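Local coordinates for dual specificity protein phosphatase 8 (Homo sapiens, PDB 4JMK), which probably removes phosphate from protein tyrosine, serine and threonine residues and negatively regulates mitogen-activated protein kinases, at residues A[28-33]-A[80-85]; A[49-54]-A[68-73]; A[99-104]-A[133-138]. The protein carries 1 engineered substitution. One frame throughout, in Å; residues are numbered along the deposited sequence.

Contact 1 (A[28-33]-A[80-85]); sequences GISYVL and SSCQVI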
ATOM      1  N   GLY A  28     -12.358   4.670  12.419  1.00 21.37           N
ATOM      2  CA  GLY A  28     -13.259   4.914  11.303  1.00 18.16           C
ATOM      3  C   GLY A  28     -12.772   4.351   9.974  1.00 24.77           C
ATOM      4  O   GLY A  28     -13.089   4.891   8.919  1.00 19.29           O
ATOM      5  N   ILE A  29     -12.010   3.263  10.010  1.00 17.21           N
ATOM      6  CA  ILE A  29     -11.486   2.685   8.760  1.00 18.30           C
ATOM      7  C   ILE A  29     -12.499   1.763   8.081  1.00 17.51           C
ATOM      8  O   ILE A  29     -12.909   0.735   8.651  1.00 19.70           O
ATOM      9  CB  ILE A  29     -10.162   1.931   9.016  1.00 16.96           C
ATOM     10  CG1 ILE A  29      -9.150   2.890   9.641  1.00 17.67           C
ATOM     11  CG2 ILE A  29      -9.601   1.350   7.696  1.00 12.34           C
ATOM     12  CD1 ILE A  29      -7.876   2.204  10.117  1.00 29.08           C
ATOM     13  N   SER A  30     -12.892   2.120   6.856  1.00 15.44           N
ATOM     14  CA  SER A  30     -13.940   1.391   6.137  1.00 19.29           C
ATOM     15  C   SER A  30     -13.454   0.737   4.841  1.00 15.53           C
ATOM     16  O   SER A  30     -14.134  -0.133   4.299  1.00 18.03           O
ATOM     17  CB  SER A  30     -15.146   2.306   5.851  1.00 20.76           C
ATOM     18  OG  SER A  30     -14.844   3.308   4.875  1.00 17.85           O
ATOM     19  N   TYR A  31     -12.279   1.146   4.354  1.00 14.42           N
ATOM     20  CA  TYR A  31     -11.671   0.545   3.158  1.00 10.19           C
ATOM     21  C   TYR A  31     -10.456  -0.299   3.531  1.00 14.48           C
ATOM     22  O   TYR A  31      -9.661   0.101   4.392  1.00 14.59           O
ATOM     23  CB  TYR A  31     -11.172   1.638   2.210  1.00 13.74           C
ATOM     24  CG  TYR A  31     -12.228   2.278   1.341  1.00 17.84           C
ATOM     25  CD1 TYR A  31     -13.147   3.169   1.870  1.00 20.68           C
ATOM     26  CD2 TYR A  31     -12.274   2.017  -0.019  1.00 20.14           C
ATOM     27  CE1 TYR A  31     -14.092   3.774   1.067  1.00 28.46           C
ATOM     28  CE2 TYR A  31     -13.214   2.614  -0.830  1.00 23.56           C
ATOM     29  CZ  TYR A  31     -14.118   3.488  -0.282  1.00 29.28           C
ATOM     30  OH  TYR A  31     -15.055   4.083  -1.090  1.00 32.83           O
ATOM     31  N   VAL A  32     -10.295  -1.428   2.850  1.00 14.65           N
ATOM     32  CA  VAL A  32      -9.179  -2.351   3.102  1.00 15.69           C
ATOM     33  C   VAL A  32      -8.529  -2.833   1.810  1.00 16.44           C
ATOM     34  O   VAL A  32      -9.207  -3.368   0.912  1.00 17.72           O
ATOM     35  CB  VAL A  32      -9.625  -3.596   3.895  1.00 11.50           C
ATOM     36  CG1 VAL A  32      -8.465  -4.635   3.969  1.00 12.26           C
ATOM     37  CG2 VAL A  32     -10.073  -3.201   5.307  1.00 14.67           C
ATOM     38  N   LEU A  33      -7.213  -2.643   1.723  1.00 16.05           N
ATOM     39  CA  LEU A  33      -6.406  -3.206   0.645  1.00 16.52           C
ATOM     40  C   LEU A  33      -5.546  -4.308   1.250  1.00 20.16           C
ATOM     41  O   LEU A  33      -4.647  -4.041   2.047  1.00 15.56           O
ATOM     42  CB  LEU A  33      -5.525  -2.123   0.007  1.00 14.23           C
ATOM     43  CG  LEU A  33      -4.723  -2.492  -1.238  1.00 19.67           C
ATOM     44  CD1 LEU A  33      -5.578  -3.141  -2.257  1.00 23.80           C
ATOM     45  CD2 LEU A  33      -4.072  -1.230  -1.839  1.00 19.56           C
ATOM     46  N   SER A  80     -13.645   9.665  -1.666  1.00 29.70           N
ATOM     47  CA  SER A  80     -14.829   9.446  -0.838  1.00 28.40           C
ATOM     48  C   SER A  80     -14.675   9.979   0.587  1.00 28.90           C
ATOM     49  O   SER A  80     -15.519   9.691   1.444  1.00 32.98           O
ATOM     50  CB  SER A  80     -15.165   7.956  -0.773  1.00 27.17           C
ATOM     51  OG  SER A  80     -15.497   7.443  -2.047  1.00 39.19           O
ATOM     52  N   SER A  81     -13.613  10.745   0.835  1.00 29.26           N
ATOM     53  CA  SER A  81     -13.297  11.241   2.176  1.00 25.57           C
ATOM     54  C   SER A  81     -13.223  10.108   3.194  1.00 27.52           C
ATOM     55  O   SER A  81     -13.715  10.247   4.312  1.00 25.28           O
ATOM     56  CB  SER A  81     -14.331  12.279   2.643  1.00 31.29           C
ATOM     57  OG  SER A  81     -14.296  13.442   1.843  1.00 37.70           O
ATOM     58  N   CYS A  82     -12.627   8.982   2.800  1.00 20.93           N
ATOM     59  CA  CYS A  82     -12.537   7.814   3.674  1.00 22.52           C
ATOM     60  C   CYS A  82     -11.082   7.419   3.908  1.00 23.43           C
ATOM     61  O   CYS A  82     -10.198   7.805   3.147  1.00 25.85           O
ATOM     62  CB  CYS A  82     -13.289   6.629   3.072  1.00 21.58           C
ATOM     63  SG  CYS A  82     -15.108   6.770   3.120  1.00 31.90           S
ATOM     64  N   GLN A  83     -10.842   6.637   4.957  1.00 16.59           N
ATOM     65  CA  GLN A  83      -9.505   6.118   5.226  1.00 16.26           C
ATOM     66  C   GLN A  83      -9.429   4.676   4.754  1.00 18.82           C
ATOM     67  O   GLN A  83     -10.410   3.934   4.862  1.00 16.25           O
ATOM     68  CB  GLN A  83      -9.185   6.184   6.725  1.00 19.27           C
ATOM     69  CG  GLN A  83      -9.157   7.596   7.299  1.00 27.94           C
ATOM     70  CD  GLN A  83     -10.526   8.023   7.775  1.00 40.47           C
ATOM     71  OE1 GLN A  83     -10.996   7.568   8.821  1.00 38.33           O
ATOM     72  NE2 GLN A  83     -11.184   8.881   7.002  1.00 48.93           N
ATOM     73  N   VAL A  84      -8.266   4.285   4.228  1.00 17.50           N
ATOM     74  CA  VAL A  84      -8.036   2.916   3.775  1.00  9.70           C
ATOM     75  C   VAL A  84      -6.838   2.373   4.534  1.00 13.03           C
ATOM     76  O   VAL A  84      -5.877   3.111   4.788  1.00 15.37           O
ATOM     77  CB  VAL A  84      -7.797   2.855   2.235  1.00 16.29           C
ATOM     78  CG1 VAL A  84      -6.717   3.838   1.815  1.00 17.01           C
ATOM     79  CG2 VAL A  84      -7.431   1.446   1.783  1.00 15.85           C
ATOM     80  N   ILE A  85      -6.903   1.108   4.940  1.00 12.60           N
ATOM     81  CA  ILE A  85      -5.721   0.467   5.480  1.00 11.53           C
ATOM     82  C   ILE A  85      -5.186  -0.523   4.459  1.00 15.19           C
ATOM     83  O   ILE A  85      -5.940  -1.312   3.859  1.00 15.54           O
ATOM     84  CB  ILE A  85      -5.988  -0.235   6.833  1.00 11.16           C
ATOM     85  CG1 ILE A  85      -4.700  -0.861   7.372  1.00 15.79           C
ATOM     86  CG2 ILE A  85      -7.055  -1.282   6.694  1.00 12.04           C
ATOM     87  CD1 ILE A  85      -4.908  -1.662   8.640  1.00 22.84           C
TER
HETATM   88  O   HOH W   1     -13.124   5.031   5.900  1.00 24.55           O
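One water ties Gly28 and Ser30 to Gln83 with three hydrogen bonds. It donates to Gly28 O at 3.0 Å. It accepts from Ser30 OG at 2.6 Å and from Gln83 N at 2.9 Å. The water bridges the two segments at this end. The Tyr31 N to Gln83 O bond next to it is weak. Further along, the pairing becomes firm. Ile85 N donates to Tyr31 O at 3.0 Å, and Leu33 N donates to Ile85 O at 2.8 Å with a nearly straight N-H...O angle of 171°. Side chains add to the grip on both faces. Tyr31 CB meets Val84 CB at 3.6 Å, while Cys82 CB lies against Tyr31 CE1 and Cys82 SG stands at the edge of that ring. On the other face, Val32 and Ile85 lie side by side. Ile29 crosses Ile85 at about a right angle. Ile85 CG2, set between its backbone N and carbonyl carbon, meets both Val32 CG2 and Ile29 CG2, the latter at 3.8 Å. This is parallel pairing in the central sheet of the dual specificity phosphatase catalytic domain. Strand 83-87 leads directly to Ser88, the engineered residue at the predicted phosphocysteine position of the P-loop.

Contact 2 (A[49-54]-A[68-73]); sequences RFMRVP and DKSIEF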
ATOM      1  N   ARG A  49     -15.765  -2.023  -0.664  1.00 19.65           N
ATOM      2  CA  ARG A  49     -14.678  -1.251  -0.074  1.00 19.62           C
ATOM      3  C   ARG A  49     -13.469  -2.145   0.217  1.00 20.33           C
ATOM      4  O   ARG A  49     -12.648  -1.848   1.089  1.00 16.84           O
ATOM      5  CB  ARG A  49     -15.169  -0.562   1.199  1.00 18.42           C
ATOM      6  CG  ARG A  49     -16.241   0.505   0.921  1.00 22.31           C
ATOM      7  CD  ARG A  49     -16.925   0.936   2.203  1.00 28.03           C
ATOM      8  NE  ARG A  49     -17.774   2.111   2.030  1.00 30.37           N
ATOM      9  CZ  ARG A  49     -19.022   2.090   1.564  1.00 48.95           C
ATOM     10  NH1 ARG A  49     -19.592   0.944   1.188  1.00 38.98           N
ATOM     11  NH2 ARG A  49     -19.699   3.229   1.461  1.00 54.41           N
ATOM     12  N   PHE A  50     -13.367  -3.236  -0.531  1.00 18.61           N
ATOM     13  CA  PHE A  50     -12.311  -4.216  -0.304  1.00 22.60           C
ATOM     14  C   PHE A  50     -11.609  -4.557  -1.602  1.00 21.69           C
ATOM     15  O   PHE A  50     -12.264  -4.753  -2.622  1.00 21.91           O
ATOM     16  CB  PHE A  50     -12.908  -5.501   0.274  1.00 20.88           C
ATOM     17  CG  PHE A  50     -11.896  -6.604   0.467  1.00 18.79           C
ATOM     18  CD1 PHE A  50     -11.033  -6.587   1.565  1.00 16.62           C
ATOM     19  CD2 PHE A  50     -11.788  -7.637  -0.456  1.00 19.73           C
ATOM     20  CE1 PHE A  50     -10.099  -7.593   1.743  1.00 18.10           C
ATOM     21  CE2 PHE A  50     -10.852  -8.653  -0.278  1.00 23.48           C
ATOM     22  CZ  PHE A  50     -10.008  -8.624   0.821  1.00 18.19           C
ATOM     23  N   MET A  51     -10.283  -4.655  -1.560  1.00 15.54           N
ATOM     24  CA  MET A  51      -9.523  -5.106  -2.726  1.00 17.27           C
ATOM     25  C   MET A  51      -8.401  -6.025  -2.288  1.00 16.62           C
ATOM     26  O   MET A  51      -7.673  -5.707  -1.346  1.00 20.68           O
ATOM     27  CB  MET A  51      -8.932  -3.918  -3.487  1.00 18.39           C
ATOM     28  CG  MET A  51      -7.986  -4.347  -4.619  1.00 19.87           C
ATOM     29  SD  MET A  51      -7.232  -2.935  -5.450  1.00 27.36           S
ATOM     30  CE  MET A  51      -5.988  -3.768  -6.456  1.00 22.00           C
ATOM     31  N   ARG A  52      -8.260  -7.164  -2.961  1.00 20.30           N
ATOM     32  CA  ARG A  52      -7.144  -8.074  -2.687  1.00 16.80           C
ATOM     33  C   ARG A  52      -6.060  -7.932  -3.756  1.00 18.39           C
ATOM     34  O   ARG A  52      -6.370  -7.857  -4.943  1.00 21.04           O
ATOM     35  CB  ARG A  52      -7.625  -9.532  -2.642  1.00 19.27           C
ATOM     36  CG  ARG A  52      -6.503 -10.545  -2.307  1.00 24.24           C
ATOM     37  CD  ARG A  52      -7.015 -11.989  -2.095  1.00 20.38           C
ATOM     38  NE  ARG A  52      -7.991 -12.098  -1.009  1.00 23.48           N
ATOM     39  CZ  ARG A  52      -7.679 -12.221   0.283  1.00 22.91           C
ATOM     40  NH1 ARG A  52      -6.406 -12.253   0.676  1.00 20.24           N
ATOM     41  NH2 ARG A  52      -8.641 -12.322   1.188  1.00 22.02           N
ATOM     42  N   VAL A  53      -4.802  -7.874  -3.319  1.00 17.93           N
ATOM     43  CA  VAL A  53      -3.648  -8.061  -4.207  1.00 20.82           C
ATOM     44  C   VAL A  53      -3.053  -9.418  -3.846  1.00 19.46           C
ATOM     45  O   VAL A  53      -2.342  -9.545  -2.842  1.00 16.97           O
ATOM     46  CB  VAL A  53      -2.590  -6.966  -4.017  1.00 22.14           C
ATOM     47  CG1 VAL A  53      -1.374  -7.232  -4.925  1.00 22.24           C
ATOM     48  CG2 VAL A  53      -3.187  -5.620  -4.325  1.00 23.21           C
ATOM     49  N   PRO A  54      -3.381 -10.446  -4.643  1.00 25.34           N
ATOM     50  CA  PRO A  54      -3.122 -11.841  -4.279  1.00 24.31           C
ATOM     51  C   PRO A  54      -1.660 -12.238  -4.474  1.00 29.34           C
ATOM     52  O   PRO A  54      -1.326 -12.931  -5.435  1.00 30.28           O
ATOM     53  CB  PRO A  54      -4.037 -12.618  -5.235  1.00 29.83           C
ATOM     54  CG  PRO A  54      -4.101 -11.761  -6.461  1.00 29.27           C
ATOM     55  CD  PRO A  54      -4.033 -10.328  -5.963  1.00 21.39           C
ATOM     56  N   ASP A  68      -0.579   0.106 -10.079  1.00 23.55           N
ATOM     57  CA  ASP A  68      -1.487   1.144 -10.555  1.00 23.68           C
ATOM     58  C   ASP A  68      -2.931   0.954 -10.054  1.00 24.40           C
ATOM     59  O   ASP A  68      -3.593   1.929  -9.695  1.00 21.80           O
ATOM     60  CB  ASP A  68      -1.430   1.265 -12.081  1.00 29.34           C
ATOM     61  CG  ASP A  68      -0.229   2.084 -12.562  1.00 38.84           C
ATOM     62  OD1 ASP A  68       0.253   2.979 -11.818  1.00 38.28           O
ATOM     63  OD2 ASP A  68       0.219   1.839 -13.698  1.00 45.52           O
ATOM     64  N   LYS A  69      -3.408  -0.291 -10.011  1.00 18.91           N
ATOM     65  CA  LYS A  69      -4.755  -0.573  -9.504  1.00 20.62           C
ATOM     66  C   LYS A  69      -4.872  -0.386  -7.990  1.00 17.60           C
ATOM     67  O   LYS A  69      -5.916   0.040  -7.491  1.00 17.57           O
ATOM     68  CB  LYS A  69      -5.210  -1.982  -9.907  1.00 24.21           C
ATOM     69  CG  LYS A  69      -5.564  -2.103 -11.386  1.00 40.50           C
ATOM     70  CD  LYS A  69      -6.302  -3.408 -11.676  1.00 52.39           C
ATOM     71  CE  LYS A  69      -6.713  -3.520 -13.143  1.00 59.45           C
ATOM     72  NZ  LYS A  69      -5.935  -4.576 -13.863  1.00 67.23           N
ATOM     73  N   SER A  70      -3.813  -0.730  -7.260  1.00 16.94           N
ATOM     74  CA  SER A  70      -3.753  -0.474  -5.815  1.00 12.27           C
ATOM     75  C   SER A  70      -3.815   1.023  -5.524  1.00 16.17           C
ATOM     76  O   SER A  70      -4.548   1.481  -4.648  1.00 15.69           O
ATOM     77  CB  SER A  70      -2.440  -1.032  -5.251  1.00 17.53           C
ATOM     78  OG  SER A  70      -2.340  -2.433  -5.436  1.00 18.46           O
ATOM     79  N   ILE A  71      -3.045   1.799  -6.275  1.00 15.21           N
ATOM     80  CA  ILE A  71      -3.068   3.249  -6.130  1.00 19.04           C
ATOM     81  C   ILE A  71      -4.450   3.843  -6.455  1.00 18.38           C
ATOM     82  O   ILE A  71      -4.945   4.712  -5.731  1.00 18.15           O
ATOM     83  CB  ILE A  71      -1.925   3.867  -6.965  1.00 15.63           C
ATOM     84  CG1 ILE A  71      -0.583   3.486  -6.329  1.00 19.67           C
ATOM     85  CG2 ILE A  71      -2.050   5.386  -7.090  1.00 17.53           C
ATOM     86  CD1 ILE A  71       0.640   3.847  -7.185  1.00 21.30           C
ATOM     87  N   GLU A  72      -5.070   3.375  -7.532  1.00 17.53           N
ATOM     88  CA  GLU A  72      -6.436   3.771  -7.884  1.00 20.62           C
ATOM     89  C   GLU A  72      -7.430   3.501  -6.730  1.00 20.06           C
ATOM     90  O   GLU A  72      -8.272   4.347  -6.403  1.00 17.16           O
ATOM     91  CB  GLU A  72      -6.859   3.011  -9.150  1.00 23.27           C
ATOM     92  CG  GLU A  72      -8.278   3.270  -9.630  1.00 32.10           C
ATOM     93  CD  GLU A  72      -8.737   2.256 -10.683  1.00 46.80           C
ATOM     94  OE1 GLU A  72      -8.882   2.642 -11.863  1.00 51.91           O
ATOM     95  OE2 GLU A  72      -8.964   1.076 -10.328  1.00 43.41           O
ATOM     96  N   PHE A  73      -7.319   2.326  -6.115  1.00 18.71           N
ATOM     97  CA  PHE A  73      -8.169   1.965  -4.981  1.00 17.94           C
ATOM     98  C   PHE A  73      -7.988   2.944  -3.822  1.00 16.92           C
ATOM     99  O   PHE A  73      -8.971   3.405  -3.216  1.00 17.64           O
ATOM    100  CB  PHE A  73      -7.846   0.535  -4.527  1.00 19.06           C
ATOM    101  CG  PHE A  73      -8.717   0.034  -3.387  1.00 17.14           C
ATOM    102  CD1 PHE A  73     -10.051  -0.314  -3.604  1.00 20.66           C
ATOM    103  CD2 PHE A  73      -8.191  -0.102  -2.108  1.00 17.98           C
ATOM    104  CE1 PHE A  73     -10.851  -0.783  -2.555  1.00 19.50           C
ATOM    105  CE2 PHE A  73      -8.978  -0.563  -1.051  1.00 16.80           C
ATOM    106  CZ  PHE A  73     -10.319  -0.915  -1.278  1.00 17.38           C
TER
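This is helix-on-sheet packing, made mainly by Met51 of the sheet and Phe73 of the helix. It belongs to the alpha/beta fold of the phosphatase catalytic domain. Strand 50-52 is an outermost strand of the central sheet, and helix 67-79 is the helix of the beta-alpha-beta crossover from it to strand 83-87. The helix segment runs nearly antiparallel to the strand, at 166°, with the axes 10.0 Å apart at closest approach. The same helix also covers Leu33 of the neighbouring strand, which touches both Phe73 and Ser70.

Met51 lays its side chain across the ring of Phe73. Its CB sits over the centre of one face, 3.7 Å from the ring centroid, as a CH-pi contact. CG is anti to the backbone N (chi1 173°), and the two side chains slide past each other in opposite directions. The extended chain (chi2 -177°) carries Met51 SD on toward Phe73 CB, at 3.6 Å, while the sulfur stays oblique to the ring in a Met-aromatic contact. The methyl CE goes on to the helix backbone, 3.8 Å from Ser70 N, and also touches Lys69 CB.

Val53 adds a second, smaller patch. Its CG2 packs on Ser70 OG at 3.5 Å. That hydroxyl is already hydrogen-bonded to Trp66 O, one turn back in the chain, so the methyl covers a polar atom that has a partner.

At the far end of the Phe73 ring, Arg49 O, which also pairs with Val32 N of the adjacent strand, approaches the edge close to the ring plane, 3.4 Å from Phe73 CZ.

Contact 3 (A[99-104]-A[133-138]); sequences AIAYIM and GQLLEY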
ATOM      1  N   ALA A  99       2.376   0.985  -0.111  1.00 15.96           N
ATOM      2  CA  ALA A  99       2.349   2.329   0.474  1.00 14.99           C
ATOM      3  C   ALA A  99       3.458   3.204  -0.095  1.00 11.76           C
ATOM      4  O   ALA A  99       3.236   4.394  -0.385  1.00 12.24           O
ATOM      5  CB  ALA A  99       2.471   2.252   1.988  1.00 14.26           C
ATOM      6  N   ILE A 100       4.649   2.628  -0.240  1.00 14.47           N
ATOM      7  CA  ILE A 100       5.787   3.385  -0.790  1.00 14.19           C
ATOM      8  C   ILE A 100       5.497   3.805  -2.220  1.00 14.60           C
ATOM      9  O   ILE A 100       5.711   4.961  -2.575  1.00 13.55           O
ATOM     10  CB  ILE A 100       7.120   2.589  -0.711  1.00 15.29           C
ATOM     11  CG1 ILE A 100       7.486   2.365   0.758  1.00 13.06           C
ATOM     12  CG2 ILE A 100       8.252   3.360  -1.407  1.00 12.71           C
ATOM     13  CD1 ILE A 100       8.515   1.260   0.999  1.00 12.23           C
ATOM     14  N   ALA A 101       5.008   2.879  -3.041  1.00 19.00           N
ATOM     15  CA  ALA A 101       4.657   3.220  -4.423  1.00 17.94           C
ATOM     16  C   ALA A 101       3.594   4.324  -4.489  1.00 17.53           C
ATOM     17  O   ALA A 101       3.639   5.192  -5.364  1.00 14.91           O
ATOM     18  CB  ALA A 101       4.191   1.974  -5.180  1.00 17.86           C
ATOM     19  N   TYR A 102       2.625   4.288  -3.578  1.00 14.31           N
ATOM     20  CA  TYR A 102       1.578   5.302  -3.588  1.00 12.78           C
ATOM     21  C   TYR A 102       2.159   6.698  -3.371  1.00 15.97           C
ATOM     22  O   TYR A 102       1.758   7.667  -4.027  1.00 13.76           O
ATOM     23  CB  TYR A 102       0.515   5.009  -2.519  1.00 14.47           C
ATOM     24  CG  TYR A 102      -0.561   6.065  -2.510  1.00 18.96           C
ATOM     25  CD1 TYR A 102      -1.619   6.014  -3.412  1.00 13.61           C
ATOM     26  CD2 TYR A 102      -0.507   7.132  -1.622  1.00 15.70           C
ATOM     27  CE1 TYR A 102      -2.601   7.008  -3.421  1.00 12.86           C
ATOM     28  CE2 TYR A 102      -1.484   8.122  -1.622  1.00 14.42           C
ATOM     29  CZ  TYR A 102      -2.522   8.046  -2.523  1.00 16.85           C
ATOM     30  OH  TYR A 102      -3.487   9.025  -2.527  1.00 15.05           O
ATOM     31  N   ILE A 103       3.097   6.803  -2.440  1.00 14.33           N
ATOM     32  CA  ILE A 103       3.719   8.089  -2.152  1.00 14.50           C
ATOM     33  C   ILE A 103       4.572   8.536  -3.318  1.00 13.74           C
ATOM     34  O   ILE A 103       4.568   9.716  -3.687  1.00 16.65           O
ATOM     35  CB  ILE A 103       4.531   8.020  -0.852  1.00 15.81           C
ATOM     36  CG1 ILE A 103       3.561   7.866   0.319  1.00 24.11           C
ATOM     37  CG2 ILE A 103       5.364   9.265  -0.643  1.00 18.69           C
ATOM     38  CD1 ILE A 103       4.231   7.438   1.556  1.00 29.48           C
ATOM     39  N   MET A 104       5.285   7.590  -3.923  1.00 15.02           N
ATOM     40  CA  MET A 104       6.089   7.902  -5.108  1.00 18.60           C
ATOM     41  C   MET A 104       5.263   8.546  -6.220  1.00 15.02           C
ATOM     42  O   MET A 104       5.608   9.601  -6.744  1.00 22.77           O
ATOM     43  CB  MET A 104       6.694   6.622  -5.670  1.00 19.39           C
ATOM     44  CG  MET A 104       7.880   6.102  -4.920  1.00 25.34           C
ATOM     45  SD  MET A 104       8.377   4.483  -5.545  1.00 29.63           S
ATOM     46  CE  MET A 104       8.960   4.987  -7.148  1.00 20.08           C
ATOM     47  N   GLY A 133      13.200  -3.748  -5.532  1.00 17.53           N
ATOM     48  CA  GLY A 133      13.630  -3.613  -6.916  1.00 15.10           C
ATOM     49  C   GLY A 133      12.482  -3.304  -7.869  1.00 15.36           C
ATOM     50  O   GLY A 133      12.645  -2.530  -8.820  1.00 16.49           O
ATOM     51  N   GLN A 134      11.319  -3.907  -7.628  1.00 19.00           N
ATOM     52  CA  GLN A 134      10.136  -3.603  -8.431  1.00 16.92           C
ATOM     53  C   GLN A 134       9.706  -2.146  -8.263  1.00 16.72           C
ATOM     54  O   GLN A 134       9.215  -1.535  -9.209  1.00 16.26           O
ATOM     55  CB  GLN A 134       9.006  -4.601  -8.135  1.00 15.03           C
ATOM     56  CG  GLN A 134       9.341  -6.015  -8.620  1.00 21.80           C
ATOM     57  CD  GLN A 134       8.330  -7.069  -8.195  1.00 24.61           C
ATOM     58  OE1 GLN A 134       7.118  -6.869  -8.305  1.00 30.83           O
ATOM     59  NE2 GLN A 134       8.828  -8.209  -7.716  1.00 27.25           N
ATOM     60  N   LEU A 135       9.925  -1.565  -7.081  1.00 16.07           N
ATOM     61  CA  LEU A 135       9.763  -0.113  -6.910  1.00 15.47           C
ATOM     62  C   LEU A 135      10.667   0.703  -7.829  1.00 18.37           C
ATOM     63  O   LEU A 135      10.233   1.704  -8.414  1.00 18.59           O
ATOM     64  CB  LEU A 135      10.058   0.305  -5.466  1.00 20.27           C
ATOM     65  CG  LEU A 135       9.091  -0.078  -4.366  1.00 29.54           C
ATOM     66  CD1 LEU A 135       9.603   0.491  -3.050  1.00 31.01           C
ATOM     67  CD2 LEU A 135       7.711   0.472  -4.702  1.00 36.26           C
ATOM     68  N   LEU A 136      11.936   0.319  -7.925  1.00 15.75           N
ATOM     69  CA  LEU A 136      12.839   0.979  -8.868  1.00 18.81           C
ATOM     70  C   LEU A 136      12.295   0.924 -10.290  1.00 17.96           C
ATOM     71  O   LEU A 136      12.334   1.930 -11.007  1.00 21.59           O
ATOM     72  CB  LEU A 136      14.239   0.352  -8.856  1.00 20.52           C
ATOM     73  CG  LEU A 136      15.328   0.975  -7.992  1.00 31.12           C
ATOM     74  CD1 LEU A 136      16.733   0.629  -8.512  1.00 18.31           C
ATOM     75  CD2 LEU A 136      15.151   2.464  -7.902  1.00 30.93           C
ATOM     76  N   GLU A 137      11.825  -0.250 -10.713  1.00 18.06           N
ATOM     77  CA  GLU A 137      11.320  -0.416 -12.084  1.00 18.88           C
ATOM     78  C   GLU A 137      10.038   0.372 -12.276  1.00 21.24           C
ATOM     79  O   GLU A 137       9.789   0.901 -13.355  1.00 18.93           O
ATOM     80  CB  GLU A 137      11.056  -1.889 -12.420  1.00 22.50           C
ATOM     81  CG  GLU A 137      12.144  -2.570 -13.237  1.00 43.47           C
ATOM     82  CD  GLU A 137      12.551  -1.778 -14.457  1.00 42.29           C
ATOM     83  OE1 GLU A 137      13.607  -1.129 -14.401  1.00 45.71           O
ATOM     84  OE2 GLU A 137      11.827  -1.797 -15.475  1.00 45.54           O
ATOM     85  N   TYR A 138       9.226   0.441 -11.227  1.00 17.23           N
ATOM     86  CA  TYR A 138       7.987   1.213 -11.285  1.00 19.08           C
ATOM     87  C   TYR A 138       8.318   2.687 -11.481  1.00 20.99           C
ATOM     88  O   TYR A 138       7.715   3.366 -12.321  1.00 20.53           O
ATOM     89  CB  TYR A 138       7.165   0.985 -10.011  1.00 16.14           C
ATOM     90  CG  TYR A 138       5.811   1.673 -10.002  1.00 21.61           C
ATOM     91  CD1 TYR A 138       4.861   1.388 -10.976  1.00 24.55           C
ATOM     92  CD2 TYR A 138       5.481   2.596  -9.007  1.00 18.77           C
ATOM     93  CE1 TYR A 138       3.614   2.017 -10.970  1.00 22.78           C
ATOM     94  CE2 TYR A 138       4.237   3.231  -8.994  1.00 20.60           C
ATOM     95  CZ  TYR A 138       3.316   2.931  -9.981  1.00 25.92           C
ATOM     96  OH  TYR A 138       2.077   3.538  -9.980  1.00 24.60           O
TER
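Leu135 spreads its two methyls over neighbouring residues of helix 94-107. CD1 rests on Ile100 CG2 at 3.6 Å, where the two side chains cross at about a right angle. CD2 meets Ala101 CB at 3.9 Å. The CA atoms of Ala101 and Leu135 are 6.6 Å apart, the nearest pair across the two segments. The helix segments are nearly parallel, at 20°. The contact joins helix 94-107, which follows the predicted active-site loop, to the C-terminal helix 129-148 of the catalytic domain.

Met104 closes in from one turn further along. Its SD lies 4.2 Å from Leu135 CD2. The bend at chi3 (68°) carries CE to 3.7 Å from Leu135 O. Tyr138, about one turn further along its own helix, reaches the same methyl obliquely, with CE2 4.0 Å from Ala101 CB. The Tyr138 hydroxyl is hydrogen-bonded to Asp68 of helix 67-79. Met104 also packs on Ala114 of helix 111-121.

An alanine in place of Leu135 would probably leave Ile100 CG2 without its mate and Ala101 CB with only the Tyr138 ring beside it, opening a gap between the helices.

All the touching residues are buried and every side-chain meeting is apolar. The fit between these helices therefore depends on shape and close packing rather than on directional bonds.

Contact 3 is wholly buried, while contacts 1 and 2 are partly buried and reach the surface at some residues. Contact 1 is strand on strand and relies on backbone hydrogen bonds, with a water at its more open end. Contacts 2 and 3 pack by side chains, contact 2 through sulfur and an aromatic ring, contact 3 through aliphatic groups with a methionine and a tyrosine ring at their side. Contacts 1 and 2 share the sheet: Val32 O probably accepts a backbone bond from Met51 N. Contact 2 meets contact 3 where Ile71 packs on Tyr102. Contacts 1 and 3 do not touch and lie on opposite sides of the chain's centre.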